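Local coordinates for protein hydroquinone dioxygenase large subunit (Pseudomonas sp., PDB 4ZXA) that probably opens the aromatic ring of hydroquinone with molecular oxygen, as the metal-binding, cupin-type large subunit of a two-subunit, iron(II)-dependent 1,2-dioxygenase, at residues 165-177 against 226-238. Sequence-based numbering, arbitrary orientation.
Sequences IERFRIATKRMPG and SDVTWNPSVTSVC. With H8N (4-hydroxybenzonitrile), chain J.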
loop_
_atom_site.group_PDB
_atom_site.type_symbol
_atom_site.label_atom_id
_atom_site.label_comp_id
_atom_site.label_asym_id
_atom_site.label_seq_id
_atom_site.Cartn_x
_atom_site.Cartn_y
_atom_site.Cartn_z
ATOM N N ILE E 165 -14.640 14.701 8.561
ATOM C CA ILE E 165 -13.664 14.472 9.609
ATOM C C ILE E 165 -14.150 14.860 11.008
ATOM O O ILE E 165 -13.586 14.406 12.000
ATOM C CB ILE E 165 -12.319 15.139 9.298
ATOM C CG1 ILE E 165 -12.493 16.643 9.167
ATOM C CG2 ILE E 165 -11.723 14.552 8.015
ATOM C CD1 ILE E 165 -11.189 17.403 9.274
ATOM N N GLU E 166 -15.178 15.694 11.102
ATOM C CA GLU E 166 -15.737 16.032 12.417
ATOM C C GLU E 166 -17.139 15.470 12.567
ATOM O O GLU E 166 -18.111 16.215 12.693
ATOM C CB GLU E 166 -15.803 17.543 12.644
ATOM C CG GLU E 166 -14.528 18.319 12.403
ATOM C CD GLU E 166 -14.734 19.800 12.665
ATOM O OE1 GLU E 166 -14.447 20.623 11.774
ATOM O OE2 GLU E 166 -15.207 20.142 13.765
ATOM N N ARG E 167 -17.261 14.155 12.543
ATOM C CA ARG E 167 -18.568 13.567 12.737
ATOM C C ARG E 167 -18.926 13.619 14.222
ATOM O O ARG E 167 -18.256 13.029 15.059
ATOM C CB ARG E 167 -18.626 12.157 12.139
ATOM C CG ARG E 167 -19.050 12.144 10.643
ATOM C CD ARG E 167 -18.233 11.158 9.825
ATOM N NE ARG E 167 -18.855 10.815 8.546
ATOM C CZ ARG E 167 -18.176 10.606 7.417
ATOM N NH1 ARG E 167 -16.860 10.727 7.423
ATOM N NH2 ARG E 167 -18.798 10.294 6.281
ATOM N N PHE E 168 -19.957 14.386 14.545
ATOM C CA PHE E 168 -20.439 14.485 15.917
ATOM C C PHE E 168 -21.328 13.287 16.197
ATOM O O PHE E 168 -22.218 12.964 15.402
ATOM C CB PHE E 168 -21.234 15.775 16.105
ATOM C CG PHE E 168 -21.769 15.970 17.493
ATOM C CD1 PHE E 168 -22.968 15.384 17.881
ATOM C CD2 PHE E 168 -21.087 16.755 18.406
ATOM C CE1 PHE E 168 -23.466 15.567 19.153
ATOM C CE2 PHE E 168 -21.585 16.945 19.679
ATOM C CZ PHE E 168 -22.772 16.354 20.056
ATOM N N ARG E 169 -21.090 12.623 17.322
ATOM C CA ARG E 169 -21.883 11.452 17.675
ATOM C C ARG E 169 -22.369 11.541 19.114
ATOM O O ARG E 169 -21.574 11.720 20.028
ATOM C CB ARG E 169 -21.060 10.168 17.474
ATOM C CG ARG E 169 -20.487 9.969 16.056
ATOM C CD ARG E 169 -19.194 9.118 16.086
ATOM N NE ARG E 169 -18.511 9.050 14.788
ATOM C CZ ARG E 169 -17.201 8.843 14.624
ATOM N NH1 ARG E 169 -16.392 8.679 15.672
ATOM N NH2 ARG E 169 -16.695 8.802 13.399
ATOM N N ILE E 170 -23.673 11.410 19.322
ATOM C CA ILE E 170 -24.167 11.222 20.679
ATOM C C ILE E 170 -23.686 9.863 21.193
ATOM O O ILE E 170 -23.874 8.846 20.539
ATOM C CB ILE E 170 -25.705 11.255 20.754
ATOM C CG1 ILE E 170 -26.230 12.663 20.509
ATOM C CG2 ILE E 170 -26.182 10.747 22.113
ATOM C CD1 ILE E 170 -27.744 12.750 20.480
ATOM N N ALA E 171 -23.058 9.850 22.358
ATOM C CA ALA E 171 -22.596 8.607 22.956
ATOM C C ALA E 171 -23.769 7.712 23.343
ATOM O O ALA E 171 -24.788 8.184 23.827
ATOM C CB ALA E 171 -21.723 8.895 24.186
ATOM N N THR E 172 -23.617 6.413 23.146
ATOM C CA THR E 172 -24.639 5.481 23.595
ATOM C C THR E 172 -24.548 5.237 25.101
ATOM O O THR E 172 -23.561 4.671 25.580
ATOM C CB THR E 172 -24.510 4.120 22.891
ATOM O OG1 THR E 172 -24.460 4.312 21.480
ATOM C CG2 THR E 172 -25.699 3.243 23.233
ATOM N N LYS E 173 -25.583 5.630 25.841
ATOM C CA LYS E 173 -25.661 5.308 27.269
ATOM C C LYS E 173 -26.133 3.875 27.551
ATOM O O LYS E 173 -25.590 3.187 28.420
ATOM C CB LYS E 173 -26.561 6.286 28.021
ATOM C CG LYS E 173 -26.767 5.843 29.474
ATOM C CD LYS E 173 -27.575 6.826 30.292
ATOM C CE LYS E 173 -28.979 6.968 29.763
ATOM N NZ LYS E 173 -29.719 8.024 30.518
ATOM N N ARG E 174 -27.153 3.432 26.827
ATOM C CA ARG E 174 -27.734 2.114 27.068
ATOM C C ARG E 174 -27.906 1.345 25.755
ATOM O O ARG E 174 -27.345 0.260 25.550
ATOM C CB ARG E 174 -29.094 2.295 27.749
ATOM C CG ARG E 174 -29.528 1.155 28.652
ATOM C CD ARG E 174 -30.751 1.554 29.494
ATOM N NE ARG E 174 -31.267 0.421 30.260
ATOM C CZ ARG E 174 -32.498 0.339 30.767
ATOM N NH1 ARG E 174 -33.368 1.334 30.604
ATOM N NH2 ARG E 174 -32.861 -0.750 31.445
ATOM N N MET E 175 -28.696 1.929 24.870
ATOM C CA MET E 175 -28.990 1.333 23.590
ATOM C C MET E 175 -29.457 2.465 22.688
ATOM O O MET E 175 -30.051 3.424 23.161
ATOM C CB MET E 175 -30.077 0.261 23.753
ATOM C CG MET E 175 -30.632 -0.289 22.449
ATOM S SD MET E 175 -31.940 -1.521 22.721
ATOM C CE MET E 175 -30.926 -2.903 23.197
ATOM N N PRO E 176 -29.161 2.387 21.389
ATOM C CA PRO E 176 -29.729 3.399 20.487
ATOM C C PRO E 176 -31.260 3.344 20.481
ATOM O O PRO E 176 -31.841 2.284 20.761
ATOM C CB PRO E 176 -29.194 2.987 19.114
ATOM C CG PRO E 176 -27.989 2.151 19.405
ATOM C CD PRO E 176 -28.251 1.459 20.703
ATOM N N GLY E 177 -31.909 4.461 20.167
ATOM C CA GLY E 177 -33.353 4.475 20.016
ATOM C C GLY E 177 -34.117 4.820 21.276
ATOM O O GLY E 177 -35.270 5.249 21.214
ATOM N N SER E 226 -24.848 2.716 8.011
ATOM C CA SER E 226 -23.567 3.255 8.456
ATOM C C SER E 226 -22.828 3.966 7.330
ATOM O O SER E 226 -22.671 3.414 6.250
ATOM C CB SER E 226 -22.682 2.143 9.020
ATOM O OG SER E 226 -21.374 2.629 9.288
ATOM N N ASP E 227 -22.351 5.175 7.601
ATOM C CA ASP E 227 -21.711 6.012 6.579
ATOM C C ASP E 227 -20.192 6.035 6.702
ATOM O O ASP E 227 -19.528 6.832 6.031
ATOM C CB ASP E 227 -22.233 7.450 6.664
ATOM C CG ASP E 227 -22.005 8.071 8.039
ATOM O OD1 ASP E 227 -22.317 7.409 9.066
ATOM O OD2 ASP E 227 -21.506 9.217 8.098
ATOM N N VAL E 228 -19.645 5.172 7.556
ATOM C CA VAL E 228 -18.194 5.096 7.767
ATOM C C VAL E 228 -17.756 3.645 7.817
ATOM O O VAL E 228 -18.560 2.758 8.090
ATOM C CB VAL E 228 -17.757 5.779 9.088
ATOM C CG1 VAL E 228 -18.182 7.233 9.105
ATOM C CG2 VAL E 228 -18.339 5.041 10.293
ATOM N N THR E 229 -16.480 3.400 7.558
ATOM C CA THR E 229 -15.941 2.046 7.636
ATOM C C THR E 229 -14.893 1.890 8.740
ATOM O O THR E 229 -14.277 2.857 9.168
ATOM C CB THR E 229 -15.314 1.618 6.311
ATOM O OG1 THR E 229 -14.190 2.464 6.033
ATOM C CG2 THR E 229 -16.321 1.733 5.204
ATOM N N TRP E 230 -14.705 0.657 9.191
ATOM C CA TRP E 230 -13.758 0.353 10.257
ATOM C C TRP E 230 -13.887 1.329 11.424
ATOM O O TRP E 230 -12.934 2.048 11.780
ATOM C CB TRP E 230 -12.355 0.320 9.699
ATOM C CG TRP E 230 -12.244 -0.578 8.495
ATOM C CD1 TRP E 230 -12.283 -0.201 7.187
ATOM C CD2 TRP E 230 -12.083 -1.999 8.502
ATOM N NE1 TRP E 230 -12.143 -1.298 6.371
ATOM C CE2 TRP E 230 -12.024 -2.416 7.155
ATOM C CE3 TRP E 230 -11.980 -2.962 9.509
ATOM C CZ2 TRP E 230 -11.853 -3.756 6.797
ATOM C CZ3 TRP E 230 -11.815 -4.287 9.158
ATOM C CH2 TRP E 230 -11.746 -4.674 7.814
ATOM N N ASN E 231 -15.082 1.351 12.014
ATOM C CA ASN E 231 -15.351 2.218 13.145
ATOM C C ASN E 231 -16.315 1.631 14.171
ATOM O O ASN E 231 -17.507 1.928 14.159
ATOM C CB ASN E 231 -15.845 3.577 12.667
ATOM C CG ASN E 231 -15.698 4.645 13.735
ATOM O OD1 ASN E 231 -14.632 4.797 14.332
ATOM N ND2 ASN E 231 -16.773 5.372 13.997
ATOM N N PRO E 232 -15.787 0.789 15.064
ATOM C CA PRO E 232 -16.608 0.185 16.116
ATOM C C PRO E 232 -17.377 1.270 16.864
ATOM O O PRO E 232 -16.764 2.222 17.359
ATOM C CB PRO E 232 -15.572 -0.479 17.036
ATOM C CG PRO E 232 -14.378 -0.745 16.124
ATOM C CD PRO E 232 -14.359 0.435 15.185
ATOM N N SER E 233 -18.702 1.127 16.927
ATOM C CA SER E 233 -19.562 2.101 17.573
ATOM C C SER E 233 -20.557 1.367 18.491
ATOM O O SER E 233 -21.135 0.347 18.097
ATOM C CB SER E 233 -20.288 2.925 16.508
ATOM O OG SER E 233 -21.039 3.975 17.090
ATOM N N VAL E 234 -20.751 1.875 19.710
ATOM C CA VAL E 234 -21.496 1.145 20.737
ATOM C C VAL E 234 -23.001 1.058 20.438
ATOM O O VAL E 234 -23.648 2.082 20.216
ATOM C CB VAL E 234 -21.323 1.790 22.136
ATOM C CG1 VAL E 234 -22.225 1.115 23.138
ATOM C CG2 VAL E 234 -19.881 1.718 22.592
ATOM N N THR E 235 -23.550 -0.160 20.446
ATOM C CA THR E 235 -24.982 -0.354 20.239
ATOM C C THR E 235 -25.699 -1.015 21.413
ATOM O O THR E 235 -26.910 -1.127 21.394
ATOM C CB THR E 235 -25.312 -1.144 18.943
ATOM O OG1 THR E 235 -24.580 -2.374 18.919
ATOM C CG2 THR E 235 -24.978 -0.325 17.692
ATOM N N SER E 236 -24.959 -1.466 22.417
ATOM C CA SER E 236 -25.582 -1.920 23.653
ATOM C C SER E 236 -24.568 -1.964 24.792
ATOM O O SER E 236 -23.413 -2.375 24.610
ATOM C CB SER E 236 -26.265 -3.285 23.484
ATOM O OG SER E 236 -25.340 -4.297 23.127
ATOM N N VAL E 237 -25.013 -1.538 25.968
ATOM C CA VAL E 237 -24.151 -1.451 27.129
ATOM C C VAL E 237 -24.641 -2.357 28.256
ATOM O O VAL E 237 -25.733 -2.177 28.776
ATOM C CB VAL E 237 -24.083 -0.001 27.643
ATOM C CG1 VAL E 237 -23.125 0.104 28.837
ATOM C CG2 VAL E 237 -23.659 0.935 26.524
ATOM N N CYS E 238 -23.821 -3.331 28.624
ATOM C CA CYS E 238 -24.088 -4.162 29.788
ATOM C C CYS E 238 -22.929 -4.012 30.792
ATOM O O CYS E 238 -21.997 -4.834 30.829
ATOM C CB CYS E 238 -24.267 -5.624 29.367
ATOM S SG CYS E 238 -24.403 -6.793 30.741
HETATM N NAA H8N J . -8.309 -4.176 16.271
HETATM C CAC H8N J . -9.188 -3.766 15.665
HETATM C CAI H8N J . -10.351 -3.271 14.871
HETATM C CAF H8N J . -11.170 -4.206 14.251
HETATM C CAD H8N J . -12.263 -3.785 13.499
HETATM C CAH H8N J . -12.498 -2.423 13.395
HETATM O OAB H8N J . -13.563 -1.995 12.648
HETATM C CAE H8N J . -11.679 -1.485 14.014
HETATM C CAG H8N J . -10.595 -1.914 14.763
#
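R167 and D227 form a salt bridge across the contact: NE of R167 gives a bent bond to OD2 of D227 (3.1 Å), and NH2 adds a weak second one to the same oxygen. The flat groups are turned 62° apart, and NE meets OD2 from above the carboxylate plane. A bend at chi2 (139°) in the R167 chain lets one guanidinium face rest on CG1 of V228, 3.7 Å from NE, while NH1 bridges to D142. A methionine in place of R167 would probably leave D227 and D142 without their charged mate and V228 without its flat cover. R169 runs extended and lays one guanidinium face over the amide end of N231, ND2 lying 3.5 Å from NH2; both are donors, so this is packing alone.

Farther along, T172 has OG1 beside its backbone N (chi1 -52°), where it bonds V234 O at 2.7 Å from above the carbonyl plane and also hydrogen-bonds S182 OG; its CB packs on CG1 of V234. CG2 of V237 lies 3.5 Å from K173 O, and V237 N bonds R174 O (3.0 Å). P176 sets CD against T235 O. NE of R174 forms a salt bridge with D80 of the small subunit.

Two largely irregular stretches thus pair: the loop following helix 162-165 lies along the connection from helix 219-224 to strand 236-238, outermost in its sheet within this chain and bonded to strand 241-249. Within that connection W230, N231 and P232 help line the 4-hydroxybenzonitrile pocket, and the small subunit bonds S236 OG through its Q151 and T235 O through its Q129.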